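Local coordinates for guanine deaminase (Escherichia coli, PDB 6OHC) that catalyses the zinc-dependent hydrolytic deamination of guanine to xanthine and ammonia, the first step of guanine degradation, at the interface of chains A and B. Numbering follows the deposited sequence. Chains: chain A/B, Guanine deaminase.

The interface of chains A and B. Residues chain A 398, 401-402; chain B 87-89, 125, 328, 332-334.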
loop_
_atom_site.group_PDB
_atom_site.type_symbol
_atom_site.label_atom_id
_atom_site.label_comp_id
_atom_site.label_asym_id
_atom_site.label_seq_id
_atom_site.Cartn_x
_atom_site.Cartn_y
_atom_site.Cartn_z
ATOM N N LEU A 398 -8.405 -4.501 -11.426
ATOM C CA LEU A 398 -8.354 -3.028 -11.465
ATOM C C LEU A 398 -7.095 -2.578 -12.181
ATOM O O LEU A 398 -7.177 -1.618 -12.934
ATOM C CB LEU A 398 -8.414 -2.448 -10.058
ATOM C CG LEU A 398 -8.554 -0.928 -10.039
ATOM C CD1 LEU A 398 -9.866 -0.523 -10.716
ATOM C CD2 LEU A 398 -8.514 -0.397 -8.605
ATOM N N LEU A 401 -7.642 -3.212 -15.911
ATOM C CA LEU A 401 -8.603 -2.178 -16.340
ATOM C C LEU A 401 -7.864 -0.849 -16.561
ATOM O O LEU A 401 -8.065 -0.236 -17.648
ATOM C CB LEU A 401 -9.710 -2.005 -15.303
ATOM C CG LEU A 401 -10.813 -1.058 -15.721
ATOM C CD1 LEU A 401 -11.609 -1.692 -16.835
ATOM C CD2 LEU A 401 -11.703 -0.705 -14.548
ATOM N N ARG A 402 -7.051 -0.403 -15.600
ATOM C CA ARG A 402 -6.446 0.943 -15.698
ATOM C C ARG A 402 -5.397 0.923 -16.811
ATOM O O ARG A 402 -5.199 1.954 -17.476
ATOM C CB ARG A 402 -5.884 1.409 -14.358
ATOM C CG ARG A 402 -6.966 1.705 -13.328
ATOM C CD ARG A 402 -6.444 2.437 -12.094
ATOM N NE ARG A 402 -7.611 2.879 -11.369
ATOM C CZ ARG A 402 -7.628 3.692 -10.331
ATOM N NH1 ARG A 402 -6.517 4.210 -9.853
ATOM N NH2 ARG A 402 -8.789 4.044 -9.793
ATOM N N GLN B 87 -15.850 5.048 -11.476
ATOM C CA GLN B 87 -14.482 5.617 -11.496
ATOM C C GLN B 87 -13.378 4.545 -11.461
ATOM O O GLN B 87 -12.200 4.961 -11.294
ATOM C CB GLN B 87 -14.325 6.539 -10.296
ATOM C CG GLN B 87 -15.210 7.764 -10.345
ATOM C CD GLN B 87 -14.861 8.722 -9.230
ATOM O OE1 GLN B 87 -13.917 8.499 -8.459
ATOM N NE2 GLN B 87 -15.632 9.784 -9.103
ATOM N N SER B 88 -13.727 3.261 -11.628
ATOM C CA SER B 88 -12.776 2.142 -11.523
ATOM C C SER B 88 -11.563 2.352 -12.450
ATOM O O SER B 88 -10.435 2.148 -11.957
ATOM C CB SER B 88 -13.494 0.828 -11.725
ATOM O OG SER B 88 -14.502 0.640 -10.716
ATOM N N GLU B 89 -11.758 2.818 -13.689
ATOM C CA GLU B 89 -10.718 2.843 -14.763
ATOM C C GLU B 89 -9.907 4.150 -14.745
ATOM O O GLU B 89 -9.115 4.355 -15.668
ATOM C CB GLU B 89 -11.354 2.681 -16.156
ATOM C CG GLU B 89 -12.356 3.779 -16.537
ATOM C CD GLU B 89 -13.810 3.462 -16.232
ATOM O OE1 GLU B 89 -14.108 3.008 -15.105
ATOM O OE2 GLU B 89 -14.648 3.612 -17.164
ATOM N N PHE B 125 -18.718 -5.626 -13.033
ATOM C CA PHE B 125 -17.294 -5.521 -12.642
ATOM C C PHE B 125 -17.201 -4.915 -11.237
ATOM O O PHE B 125 -16.447 -5.429 -10.415
ATOM C CB PHE B 125 -16.544 -4.674 -13.657
ATOM C CG PHE B 125 -15.121 -4.425 -13.295
ATOM C CD1 PHE B 125 -14.786 -3.371 -12.475
ATOM C CD2 PHE B 125 -14.120 -5.245 -13.756
ATOM C CE1 PHE B 125 -13.473 -3.141 -12.095
ATOM C CE2 PHE B 125 -12.802 -4.994 -13.391
ATOM C CZ PHE B 125 -12.490 -3.951 -12.552
ATOM N N ILE B 328 -12.570 4.673 -4.131
ATOM C CA ILE B 328 -12.219 4.222 -5.495
ATOM C C ILE B 328 -12.693 5.326 -6.439
ATOM O O ILE B 328 -13.802 5.889 -6.233
ATOM C CB ILE B 328 -12.797 2.857 -5.906
ATOM C CG1 ILE B 328 -11.968 1.696 -5.343
ATOM C CG2 ILE B 328 -12.966 2.750 -7.455
ATOM C CD1 ILE B 328 -10.684 1.481 -6.042
ATOM N N THR B 332 -6.798 3.548 -4.954
ATOM C CA THR B 332 -6.274 2.581 -5.916
ATOM C C THR B 332 -6.654 1.137 -5.564
ATOM O O THR B 332 -6.186 0.217 -6.287
ATOM C CB THR B 332 -4.752 2.743 -5.960
ATOM O OG1 THR B 332 -4.362 2.617 -4.593
ATOM C CG2 THR B 332 -4.401 4.064 -6.590
ATOM N N THR B 333 -7.436 0.918 -4.509
ATOM C CA THR B 333 -7.779 -0.458 -4.067
ATOM C C THR B 333 -9.212 -0.493 -3.545
ATOM O O THR B 333 -9.616 0.441 -2.795
ATOM C CB THR B 333 -6.758 -1.022 -3.044
ATOM O OG1 THR B 333 -7.173 -2.365 -2.784
ATOM C CG2 THR B 333 -6.724 -0.241 -1.744
ATOM N N PHE B 334 -9.879 -1.595 -3.860
ATOM C CA PHE B 334 -11.190 -2.019 -3.282
ATOM C C PHE B 334 -11.006 -2.680 -1.907
ATOM O O PHE B 334 -11.995 -2.877 -1.161
ATOM C CB PHE B 334 -11.871 -3.004 -4.244
ATOM C CG PHE B 334 -12.472 -2.345 -5.459
ATOM C CD1 PHE B 334 -11.678 -1.960 -6.530
ATOM C CD2 PHE B 334 -13.837 -2.143 -5.546
ATOM C CE1 PHE B 334 -12.252 -1.386 -7.652
ATOM C CE2 PHE B 334 -14.403 -1.550 -6.678
ATOM C CZ PHE B 334 -13.617 -1.166 -7.726
#
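A:Leu398 pushes its forked tip into chain B between B:Phe334, B:Ile328 and B:Ser88. One branch, CD2, meets CD1 of B:Ile328 tip to tip at 3.8 Å. The other, CD1, lies in the ring plane of B:Phe334, 4.0 Å from CE1, so the phenyl meets the leucine with its edge. CG1 of B:Ile328 sits over the centre of one face of that ring, a contact within chain B that should help hold the ring's orientation. About one turn further along helix 397-404, A:Leu401 has CG anti to its backbone N (chi1 -174°), which brings CD2 against CB of B:Ser88 (3.7 Å). The same methyl lies above the plane of the B:Phe125 ring, out past its CE1-CZ side, 3.9 Å from CE1. Its CG and CD2 also pack on CB of B:Glu89.

At the polar rim, A:Arg402 runs extended from CG to NE and passes beside A:Leu398, whose CD2 lies over the border of one guanidinium face. NE donates to the backbone carbonyl O of B:Ser88 at 3.0 Å, nearly straight (166° at H) and in the guanidinium plane; NH2 adds a weak bond to the same oxygen. An alanine here would probably leave that carbonyl without its partner across the interface and uncover the flank of A:Leu398.

The patch is part of the two-fold symmetric interface of the deposited pair, likely the enzyme's dimer. Because B:Ser88 directly follows the predicted substrate-binding residue B:Gln87, the neighbouring subunit may steady this stretch of the active-site wall.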